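Local coordinates for putative cell adhesion protein (Bacteroides thetaiotaomicron, PDB 4DGU), which is a putative cell adhesion protein related to fimbrial subunits, probably a building block or accessory of a pilus, and binds zinc ions, at residues A[128-139]-A[222-233]; A[44-55]-A[77-86]. All coordinates share one frame; numbering follows the deposited sequence.

Interaction 1: residues A[128-139]-A[222-233]. With ZN (zinc ion), chain E.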
loop_
_atom_site.group_PDB
_atom_site.type_symbol
_atom_site.label_atom_id
_atom_site.label_comp_id
_atom_site.label_asym_id
_atom_site.label_seq_id
_atom_site.Cartn_x
_atom_site.Cartn_y
_atom_site.Cartn_z
HETATM N N MSE A 128 -17.787 -16.025 0.570
HETATM C CA MSE A 128 -16.812 -16.557 -0.406
HETATM C C MSE A 128 -16.796 -15.752 -1.702
HETATM O O MSE A 128 -15.808 -15.806 -2.447
HETATM C CB MSE A 128 -17.057 -18.049 -0.700
HETATM C CG MSE A 128 -17.318 -18.906 0.552
HETATM SE SE MSE A 128 -16.017 -18.643 1.980
HETATM C CE MSE A 128 -14.349 -19.326 1.110
ATOM N N THR A 129 -17.895 -15.012 -1.962
ATOM C CA THR A 129 -18.043 -14.076 -3.077
ATOM C C THR A 129 -17.680 -12.659 -2.564
ATOM O O THR A 129 -17.454 -12.477 -1.355
ATOM C CB THR A 129 -19.440 -14.151 -3.670
ATOM O OG1 THR A 129 -20.367 -14.060 -2.588
ATOM C CG2 THR A 129 -19.678 -15.441 -4.478
ATOM N N VAL A 130 -17.618 -11.660 -3.477
ATOM C CA VAL A 130 -17.189 -10.299 -3.154
ATOM C C VAL A 130 -18.346 -9.301 -3.408
ATOM O O VAL A 130 -18.660 -9.059 -4.569
ATOM C CB VAL A 130 -15.881 -9.913 -3.947
ATOM C CG1 VAL A 130 -15.404 -8.493 -3.630
ATOM C CG2 VAL A 130 -14.753 -10.929 -3.698
ATOM N N PRO A 131 -18.998 -8.719 -2.365
ATOM C CA PRO A 131 -20.058 -7.725 -2.628
ATOM C C PRO A 131 -19.505 -6.443 -3.235
ATOM O O PRO A 131 -18.343 -6.058 -3.003
ATOM C CB PRO A 131 -20.658 -7.437 -1.243
ATOM C CG PRO A 131 -20.055 -8.379 -0.307
ATOM C CD PRO A 131 -18.793 -8.901 -0.916
ATOM N N VAL A 132 -20.344 -5.791 -4.031
ATOM C CA VAL A 132 -20.009 -4.541 -4.708
ATOM C C VAL A 132 -20.970 -3.454 -4.216
ATOM O O VAL A 132 -22.191 -3.627 -4.303
ATOM C CB VAL A 132 -20.035 -4.672 -6.267
ATOM C CG1 VAL A 132 -19.487 -3.404 -6.925
ATOM C CG2 VAL A 132 -19.256 -5.900 -6.738
ATOM N N ILE A 133 -20.415 -2.344 -3.701
ATOM C CA ILE A 133 -21.234 -1.220 -3.241
ATOM C C ILE A 133 -20.934 0.017 -4.069
ATOM O O ILE A 133 -19.774 0.295 -4.364
ATOM C CB ILE A 133 -21.117 -0.935 -1.716
ATOM C CG1 ILE A 133 -19.678 -0.576 -1.283
ATOM C CG2 ILE A 133 -21.665 -2.123 -0.905
ATOM C CD1 ILE A 133 -19.583 -0.033 0.113
ATOM N N ILE A 134 -21.984 0.751 -4.438
ATOM C CA ILE A 134 -21.883 2.012 -5.187
ATOM C C ILE A 134 -22.018 3.159 -4.200
ATOM O O ILE A 134 -23.036 3.285 -3.505
ATOM C CB ILE A 134 -22.890 2.183 -6.375
ATOM C CG1 ILE A 134 -23.011 0.898 -7.226
ATOM C CG2 ILE A 134 -22.504 3.417 -7.258
ATOM C CD1 ILE A 134 -24.252 0.901 -8.180
ATOM N N LEU A 135 -20.988 4.003 -4.158
ATOM C CA LEU A 135 -20.968 5.145 -3.246
ATOM C C LEU A 135 -20.794 6.447 -3.995
ATOM O O LEU A 135 -20.173 6.485 -5.068
ATOM C CB LEU A 135 -19.838 4.990 -2.189
ATOM C CG LEU A 135 -19.720 3.635 -1.493
ATOM C CD1 LEU A 135 -18.341 3.445 -0.916
ATOM C CD2 LEU A 135 -20.803 3.446 -0.459
ATOM N N ASP A 136 -21.319 7.529 -3.414
ATOM C CA ASP A 136 -21.118 8.862 -3.968
ATOM C C ASP A 136 -19.714 9.351 -3.509
ATOM O O ASP A 136 -18.973 8.592 -2.882
ATOM C CB ASP A 136 -22.275 9.818 -3.555
ATOM C CG ASP A 136 -22.404 10.191 -2.082
ATOM O OD1 ASP A 136 -21.423 9.999 -1.322
ATOM O OD2 ASP A 136 -23.463 10.728 -1.699
ATOM N N GLU A 137 -19.378 10.614 -3.777
ATOM C CA GLU A 137 -18.098 11.257 -3.434
ATOM C C GLU A 137 -17.785 11.235 -1.923
ATOM O O GLU A 137 -16.607 11.250 -1.545
ATOM C CB GLU A 137 -18.149 12.705 -3.900
ATOM C CG GLU A 137 -16.802 13.304 -4.204
ATOM C CD GLU A 137 -16.860 14.702 -4.789
ATOM O OE1 GLU A 137 -17.685 14.958 -5.700
ATOM O OE2 GLU A 137 -16.042 15.540 -4.348
ATOM N N ASN A 138 -18.831 11.211 -1.075
ATOM C CA ASN A 138 -18.726 11.256 0.373
ATOM C C ASN A 138 -18.905 9.885 1.054
ATOM O O ASN A 138 -19.164 9.859 2.259
ATOM C CB ASN A 138 -19.770 12.246 0.919
ATOM C CG ASN A 138 -19.620 13.641 0.369
ATOM O OD1 ASN A 138 -18.573 14.283 0.526
ATOM N ND2 ASN A 138 -20.644 14.118 -0.330
ATOM N N ASP A 139 -18.707 8.749 0.333
ATOM C CA ASP A 139 -18.842 7.378 0.867
ATOM C C ASP A 139 -20.285 7.024 1.250
ATOM O O ASP A 139 -20.514 5.991 1.893
ATOM C CB ASP A 139 -17.914 7.103 2.087
ATOM C CG ASP A 139 -16.468 6.772 1.762
ATOM O OD1 ASP A 139 -16.193 6.380 0.600
ATOM O OD2 ASP A 139 -15.609 6.883 2.683
ATOM N N ALA A 222 -12.230 -14.235 -0.398
ATOM C CA ALA A 222 -13.357 -14.317 0.521
ATOM C C ALA A 222 -13.195 -13.244 1.606
ATOM O O ALA A 222 -12.075 -13.014 2.103
ATOM C CB ALA A 222 -13.424 -15.700 1.142
ATOM N N GLY A 223 -14.302 -12.571 1.906
ATOM C CA GLY A 223 -14.348 -11.507 2.904
ATOM C C GLY A 223 -14.114 -10.124 2.332
ATOM O O GLY A 223 -14.262 -9.147 3.064
ATOM N N SER A 224 -13.723 -10.030 1.039
ATOM C CA SER A 224 -13.415 -8.771 0.347
ATOM C C SER A 224 -14.654 -8.006 -0.011
ATOM O O SER A 224 -15.731 -8.578 -0.226
ATOM C CB SER A 224 -12.616 -9.008 -0.942
ATOM O OG SER A 224 -11.233 -9.258 -0.753
ATOM N N THR A 225 -14.475 -6.704 -0.139
ATOM C CA THR A 225 -15.529 -5.811 -0.580
ATOM C C THR A 225 -14.934 -4.935 -1.646
ATOM O O THR A 225 -13.768 -4.566 -1.570
ATOM C CB THR A 225 -16.149 -4.980 0.573
ATOM O OG1 THR A 225 -16.337 -5.799 1.728
ATOM C CG2 THR A 225 -17.477 -4.362 0.180
ATOM N N LEU A 226 -15.747 -4.600 -2.626
ATOM C CA LEU A 226 -15.401 -3.750 -3.746
ATOM C C LEU A 226 -16.273 -2.518 -3.717
ATOM O O LEU A 226 -17.484 -2.625 -3.570
ATOM C CB LEU A 226 -15.623 -4.567 -5.032
ATOM C CG LEU A 226 -14.785 -4.226 -6.266
ATOM C CD1 LEU A 226 -13.242 -4.236 -5.955
ATOM C CD2 LEU A 226 -15.131 -5.191 -7.387
ATOM N N SER A 227 -15.670 -1.342 -3.782
ATOM C CA SER A 227 -16.442 -0.109 -3.797
ATOM C C SER A 227 -16.253 0.642 -5.099
ATOM O O SER A 227 -15.154 0.700 -5.653
ATOM C CB SER A 227 -16.116 0.784 -2.609
ATOM O OG SER A 227 -14.760 1.184 -2.604
ATOM N N VAL A 228 -17.368 1.118 -5.634
ATOM C CA VAL A 228 -17.395 1.951 -6.813
ATOM C C VAL A 228 -17.721 3.335 -6.261
ATOM O O VAL A 228 -18.818 3.537 -5.733
ATOM C CB VAL A 228 -18.362 1.444 -7.912
ATOM C CG1 VAL A 228 -18.420 2.401 -9.092
ATOM C CG2 VAL A 228 -18.000 0.036 -8.371
ATOM N N ARG A 229 -16.710 4.234 -6.250
ATOM C CA ARG A 229 -16.822 5.610 -5.734
ATOM C C ARG A 229 -16.866 6.640 -6.871
ATOM O O ARG A 229 -15.848 6.971 -7.475
ATOM C CB ARG A 229 -15.688 5.926 -4.747
ATOM C CG ARG A 229 -16.112 6.923 -3.654
ATOM C CD ARG A 229 -15.343 6.722 -2.356
ATOM N NE ARG A 229 -13.887 6.647 -2.560
ATOM C CZ ARG A 229 -13.150 5.559 -2.349
ATOM N NH1 ARG A 229 -13.711 4.445 -1.887
ATOM N NH2 ARG A 229 -11.840 5.583 -2.579
ATOM N N LEU A 230 -18.081 7.109 -7.168
ATOM C CA LEU A 230 -18.388 8.055 -8.235
ATOM C C LEU A 230 -18.065 9.474 -7.821
ATOM O O LEU A 230 -18.401 9.878 -6.713
ATOM C CB LEU A 230 -19.884 7.962 -8.655
ATOM C CG LEU A 230 -20.501 6.570 -8.796
ATOM C CD1 LEU A 230 -22.005 6.659 -8.979
ATOM C CD2 LEU A 230 -19.854 5.799 -9.898
ATOM N N SER A 231 -17.405 10.226 -8.720
ATOM C CA SER A 231 -17.053 11.636 -8.541
ATOM C C SER A 231 -16.518 12.225 -9.829
ATOM O O SER A 231 -16.274 11.496 -10.805
ATOM C CB SER A 231 -16.022 11.831 -7.433
ATOM O OG SER A 231 -14.747 11.354 -7.817
ATOM N N LYS A 232 -16.282 13.551 -9.809
ATOM C CA LYS A 232 -15.695 14.252 -10.946
ATOM C C LYS A 232 -14.218 14.599 -10.635
ATOM O O LYS A 232 -13.551 15.203 -11.476
ATOM C CB LYS A 232 -16.517 15.508 -11.299
ATOM C CG LYS A 232 -17.989 15.235 -11.642
ATOM C CD LYS A 232 -18.735 16.512 -12.020
ATOM C CE LYS A 232 -20.155 16.245 -12.448
ATOM N NZ LYS A 232 -20.795 17.467 -13.015
ATOM N N LYS A 233 -13.704 14.138 -9.455
ATOM C CA LYS A 233 -12.342 14.382 -8.932
ATOM C C LYS A 233 -11.202 14.029 -9.891
ATOM O O LYS A 233 -10.131 14.616 -9.815
ATOM C CB LYS A 233 -12.109 13.560 -7.654
ATOM C CG LYS A 233 -12.650 14.115 -6.360
ATOM C CD LYS A 233 -12.344 13.100 -5.243
ATOM C CE LYS A 233 -12.981 13.401 -3.908
ATOM N NZ LYS A 233 -12.358 14.566 -3.238
HETATM ZN ZN ZN E . -15.140 16.858 -5.576
HETATM O O HOH W 1 -20.521 11.547 -6.316
HETATM O O HOH W 2 -15.129 16.508 -7.609
#

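Interaction 2: residues A[44-55]-A[77-86]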
loop_
_atom_site.group_PDB
_atom_site.type_symbol
_atom_site.label_atom_id
_atom_site.label_comp_id
_atom_site.label_asym_id
_atom_site.label_seq_id
_atom_site.Cartn_x
_atom_site.Cartn_y
_atom_site.Cartn_z
ATOM N N GLU A 44 -34.763 -19.504 5.978
ATOM C CA GLU A 44 -33.758 -19.753 4.953
ATOM C C GLU A 44 -33.189 -21.167 5.146
ATOM O O GLU A 44 -33.071 -21.644 6.281
ATOM C CB GLU A 44 -32.651 -18.681 4.957
ATOM C CG GLU A 44 -33.142 -17.291 4.578
ATOM C CD GLU A 44 -33.934 -17.213 3.283
ATOM O OE1 GLU A 44 -33.330 -17.387 2.199
ATOM O OE2 GLU A 44 -35.172 -17.041 3.356
ATOM N N VAL A 45 -32.908 -21.847 4.029
ATOM C CA VAL A 45 -32.399 -23.219 4.006
ATOM C C VAL A 45 -30.882 -23.192 3.686
ATOM O O VAL A 45 -30.447 -22.500 2.762
ATOM C CB VAL A 45 -33.201 -24.102 2.983
ATOM C CG1 VAL A 45 -32.676 -25.538 2.914
ATOM C CG2 VAL A 45 -34.694 -24.097 3.288
ATOM N N ILE A 46 -30.101 -23.960 4.471
ATOM C CA ILE A 46 -28.657 -24.182 4.305
ATOM C C ILE A 46 -28.418 -25.688 4.111
ATOM O O ILE A 46 -29.221 -26.505 4.573
ATOM C CB ILE A 46 -27.795 -23.647 5.495
ATOM C CG1 ILE A 46 -28.185 -24.321 6.842
ATOM C CG2 ILE A 46 -27.789 -22.114 5.582
ATOM C CD1 ILE A 46 -27.104 -24.411 7.801
ATOM N N SER A 47 -27.311 -26.038 3.436
ATOM C CA SER A 47 -26.842 -27.412 3.297
ATOM C C SER A 47 -25.838 -27.608 4.397
ATOM O O SER A 47 -24.817 -26.924 4.409
ATOM C CB SER A 47 -26.201 -27.656 1.933
ATOM O OG SER A 47 -27.152 -27.467 0.910
HETATM N N MSE A 48 -26.126 -28.483 5.354
HETATM C CA MSE A 48 -25.204 -28.694 6.447
HETATM C C MSE A 48 -24.777 -30.163 6.557
HETATM O O MSE A 48 -25.558 -31.052 6.256
HETATM C CB MSE A 48 -25.844 -28.215 7.738
HETATM C CG MSE A 48 -24.889 -28.231 8.885
HETATM SE SE MSE A 48 -25.647 -27.537 10.490
HETATM C CE MSE A 48 -27.019 -28.854 10.800
ATOM N N ALA A 49 -23.512 -30.403 6.919
ATOM C CA ALA A 49 -22.932 -31.729 7.104
ATOM C C ALA A 49 -21.917 -31.740 8.246
ATOM O O ALA A 49 -21.285 -30.722 8.548
ATOM C CB ALA A 49 -22.244 -32.188 5.828
ATOM N N ALA A 50 -21.789 -32.898 8.886
ATOM C CA ALA A 50 -20.735 -33.162 9.838
ATOM C C ALA A 50 -19.597 -33.702 9.005
ATOM O O ALA A 50 -19.853 -34.320 7.955
ATOM C CB ALA A 50 -21.183 -34.169 10.880
ATOM N N SER A 51 -18.346 -33.483 9.447
ATOM C CA SER A 51 -17.166 -33.951 8.718
ATOM C C SER A 51 -17.315 -35.426 8.257
ATOM O O SER A 51 -17.759 -36.298 9.010
ATOM C CB SER A 51 -15.900 -33.752 9.553
ATOM O OG SER A 51 -14.858 -34.683 9.286
ATOM N N GLY A 52 -16.972 -35.656 7.001
ATOM C CA GLY A 52 -17.026 -36.972 6.366
ATOM C C GLY A 52 -18.410 -37.479 6.005
ATOM O O GLY A 52 -18.562 -38.668 5.761
ATOM N N GLN A 53 -19.424 -36.587 5.976
ATOM C CA GLN A 53 -20.835 -36.915 5.721
ATOM C C GLN A 53 -21.401 -36.051 4.608
ATOM O O GLN A 53 -20.762 -35.091 4.208
ATOM C CB GLN A 53 -21.671 -36.737 7.007
ATOM C CG GLN A 53 -21.222 -37.634 8.158
ATOM C CD GLN A 53 -21.343 -39.116 7.853
ATOM O OE1 GLN A 53 -20.362 -39.866 7.869
ATOM N NE2 GLN A 53 -22.552 -39.580 7.595
ATOM N N ASP A 54 -22.592 -36.399 4.103
ATOM C CA ASP A 54 -23.242 -35.654 3.015
ATOM C C ASP A 54 -23.969 -34.446 3.553
ATOM O O ASP A 54 -24.496 -34.495 4.666
ATOM C CB ASP A 54 -24.255 -36.535 2.233
ATOM C CG ASP A 54 -23.717 -37.758 1.507
ATOM O OD1 ASP A 54 -24.252 -38.872 1.743
ATOM O OD2 ASP A 54 -22.819 -37.600 0.635
ATOM N N TYR A 55 -24.046 -33.381 2.729
ATOM C CA TYR A 55 -24.781 -32.158 3.051
ATOM C C TYR A 55 -26.286 -32.438 2.977
ATOM O O TYR A 55 -26.762 -33.037 2.015
ATOM C CB TYR A 55 -24.386 -31.029 2.092
ATOM C CG TYR A 55 -22.993 -30.479 2.334
ATOM C CD1 TYR A 55 -22.742 -29.604 3.387
ATOM C CD2 TYR A 55 -21.937 -30.777 1.467
ATOM C CE1 TYR A 55 -21.475 -29.054 3.590
ATOM C CE2 TYR A 55 -20.660 -30.228 1.661
ATOM C CZ TYR A 55 -20.435 -29.378 2.734
ATOM O OH TYR A 55 -19.184 -28.849 2.954
ATOM N N VAL A 77 -17.248 -32.341 17.237
ATOM C CA VAL A 77 -17.788 -32.504 15.885
ATOM C C VAL A 77 -17.584 -31.221 15.115
ATOM O O VAL A 77 -17.895 -30.128 15.608
ATOM C CB VAL A 77 -19.302 -32.888 15.913
ATOM C CG1 VAL A 77 -19.809 -33.234 14.517
ATOM C CG2 VAL A 77 -19.561 -34.045 16.859
ATOM N N THR A 78 -17.133 -31.356 13.870
ATOM C CA THR A 78 -16.982 -30.215 12.983
ATOM C C THR A 78 -18.137 -30.258 11.980
ATOM O O THR A 78 -18.360 -31.287 11.344
ATOM C CB THR A 78 -15.606 -30.219 12.315
ATOM O OG1 THR A 78 -14.620 -30.315 13.332
ATOM C CG2 THR A 78 -15.366 -28.976 11.486
ATOM N N PHE A 79 -18.861 -29.127 11.853
ATOM C CA PHE A 79 -19.948 -28.953 10.916
ATOM C C PHE A 79 -19.507 -27.996 9.805
ATOM O O PHE A 79 -18.650 -27.155 10.031
ATOM C CB PHE A 79 -21.209 -28.439 11.615
ATOM C CG PHE A 79 -21.768 -29.384 12.638
ATOM C CD1 PHE A 79 -22.628 -30.408 12.265
ATOM C CD2 PHE A 79 -21.438 -29.252 13.987
ATOM C CE1 PHE A 79 -23.126 -31.303 13.213
ATOM C CE2 PHE A 79 -21.942 -30.129 14.928
ATOM C CZ PHE A 79 -22.783 -31.155 14.532
ATOM N N TYR A 80 -20.077 -28.169 8.600
ATOM C CA TYR A 80 -19.820 -27.402 7.387
ATOM C C TYR A 80 -21.135 -27.029 6.783
ATOM O O TYR A 80 -22.032 -27.867 6.743
ATOM C CB TYR A 80 -18.988 -28.212 6.389
ATOM C CG TYR A 80 -17.641 -28.626 6.931
ATOM C CD1 TYR A 80 -16.565 -27.743 6.923
ATOM C CD2 TYR A 80 -17.446 -29.892 7.485
ATOM C CE1 TYR A 80 -15.318 -28.115 7.423
ATOM C CE2 TYR A 80 -16.200 -30.283 7.974
ATOM C CZ TYR A 80 -15.136 -29.389 7.940
ATOM O OH TYR A 80 -13.908 -29.737 8.458
ATOM N N ALA A 81 -21.288 -25.784 6.322
ATOM C CA ALA A 81 -22.560 -25.357 5.762
ATOM C C ALA A 81 -22.396 -24.428 4.568
ATOM O O ALA A 81 -21.509 -23.574 4.564
ATOM C CB ALA A 81 -23.397 -24.672 6.839
ATOM N N HIS A 82 -23.281 -24.577 3.575
ATOM C CA HIS A 82 -23.361 -23.728 2.386
ATOM C C HIS A 82 -24.655 -22.939 2.385
ATOM O O HIS A 82 -25.705 -23.483 2.708
ATOM C CB HIS A 82 -23.272 -24.556 1.089
ATOM C CG HIS A 82 -21.919 -25.129 0.817
ATOM N ND1 HIS A 82 -20.974 -24.445 0.068
ATOM C CD2 HIS A 82 -21.398 -26.317 1.205
ATOM C CE1 HIS A 82 -19.912 -25.235 0.021
ATOM N NE2 HIS A 82 -20.116 -26.371 0.696
ATOM N N TYR A 83 -24.564 -21.652 2.035
ATOM C CA TYR A 83 -25.702 -20.767 1.856
ATOM C C TYR A 83 -25.486 -19.933 0.599
ATOM O O TYR A 83 -24.484 -19.247 0.506
ATOM C CB TYR A 83 -26.024 -19.856 3.055
ATOM C CG TYR A 83 -27.268 -19.045 2.764
ATOM C CD1 TYR A 83 -28.531 -19.635 2.799
ATOM C CD2 TYR A 83 -27.174 -17.726 2.314
ATOM C CE1 TYR A 83 -29.671 -18.923 2.431
ATOM C CE2 TYR A 83 -28.309 -17.004 1.937
ATOM C CZ TYR A 83 -29.557 -17.605 2.007
ATOM O OH TYR A 83 -30.678 -16.902 1.647
ATOM N N PRO A 84 -26.410 -19.977 -0.384
ATOM C CA PRO A 84 -27.664 -20.776 -0.434
ATOM C C PRO A 84 -27.398 -22.300 -0.465
ATOM O O PRO A 84 -26.259 -22.718 -0.703
ATOM C CB PRO A 84 -28.326 -20.287 -1.734
ATOM C CG PRO A 84 -27.676 -18.961 -2.054
ATOM C CD PRO A 84 -26.257 -19.147 -1.594
ATOM N N ALA A 85 -28.434 -23.127 -0.219
ATOM C CA ALA A 85 -28.324 -24.598 -0.216
ATOM C C ALA A 85 -27.823 -25.157 -1.571
ATOM O O ALA A 85 -28.064 -24.562 -2.620
ATOM C CB ALA A 85 -29.669 -25.224 0.129
ATOM N N LEU A 86 -27.138 -26.306 -1.534
ATOM C CA LEU A 86 -26.621 -26.984 -2.721
ATOM C C LEU A 86 -27.696 -27.754 -3.467
ATOM O O LEU A 86 -28.741 -28.082 -2.893
ATOM C CB LEU A 86 -25.533 -27.997 -2.323
ATOM C CG LEU A 86 -24.368 -27.534 -1.473
ATOM C CD1 LEU A 86 -23.557 -28.725 -1.011
ATOM C CD2 LEU A 86 -23.495 -26.546 -2.228
HETATM O O HOH W 3 -31.055 -22.236 0.218
#

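Interaction 1: residues A[128-139]-A[222-233]
Pro131 to Leu135 and Leu226 to Leu230 are joined by five backbone hydrogen bonds in parallel register. They run from Leu226 N to Pro131 O (3.0 Å) at one end to Leu230 N and Leu135 O (3.0 Å) at the other. Beyond the last, a water bridges Glu137 N and Leu230 O.

Apolar side chains fill one face of the ladder. Val132 CG1 meets Val228 CG2 at 4.0 Å. Ile134 places CG2 opposite its backbone N (CG1 at chi1 -44°), and CG2 rests 3.7 Å from Leu230 CD1. Val148 of strand 147-159 packs on Ile134 and Val228.

On the other face, Ser227 CB lies 3.9 Å from Leu135 CD1. Polar contacts follow at the turn. Asp139 OD1 sits 3.1 Å from Arg229 CD, and its salt bridge to Arg229 NE is long (3.9 Å), the carboxylate and guanidinium planes being 87° apart. Arg229 NH2 also pairs with Asp240 of the second subunit, and Asp139 OD2 with Arg247 of the fourth. Replacing Arg229 by an alanine is likely to leave Asp240 of the second subunit without its mate, take the long salt bridge from Asp139 and uncover Asp136 O, against which Arg229 CG packs.

Glu137 OE2 binds zinc at 2.0 Å, with a water and Glu199 of the second subunit. This is a parallel strand pair in a transthyretin-clan fimbrillin-like fold, ending at an intersubunit zinc site.

Interaction 2: residues A[44-55]-A[77-86]
Glu44 and Tyr83 meet at one end of an antiparallel strand pair in the fimbrillin-like beta fold. The Tyr83 hydroxyl donates to Glu44 OE1 (2.8 Å), on the anti side of the carboxylate. The carboxylate and ring planes are 76° apart. Next, a water links Val45 O to Ala85 N. Ile46 uses two branches: Ile46 CG2 touches Tyr83 CD1, and Ile46 CD1 lies 3.8 Å from Ala81 CB.

Ser47 forms a hydrogen-bonded pair with His82. Its OG, opposite the carbonyl carbon (chi1 -63°), accepts from Leu86 N at 2.7 Å. This bond ties the chain just past Pro84, which follows a cis peptide, to the first strand.

Met48, a selenomethionine, lies on the opposite face from Ser47. Its SE makes an oblique Met-aromatic contact with Phe79, 5.3 Å from the ring centroid. Ala49 and Tyr80 exchange two backbone bonds. Ala50 CB packs on Val77 CG1 at 4.0 Å. Ser51 N then bonds to Thr78 O, and a type II turn from Ala50 to Gln53 reverses the chain.

The chain returns beside strand 45-50, and the Tyr55 ring turns in over the face that carries Tyr80 and His82. Tyr55 OH and His82 NE2 both bond to Leu160 O. The His82 ring points its edge at the Tyr55 face in a T-shaped pair, with His82 CD2 3.6 Å from Tyr55 CZ.

Overall arrangement
Both interactions belong to the same mixed sheet, but they lie about 31 Å apart, centre to centre, on opposite sides of the chain's centre. Strand 120-135 relates them: it pairs directly with strand 225-230 in interaction 1, and strand 108-114 lies between it and strand 77-83 of interaction 2. Interaction 1 is parallel and mostly buried. Other subunits help to bury it, and its aliphatic ladder gives way to charges and zinc. Interaction 2 is antiparallel and only partly buried. No other chain of the assembly touches it, and its chemistry is richer in aromatic rings. Interaction 1 thus serves both fold and assembly, whereas interaction 2 joins strands within one subunit.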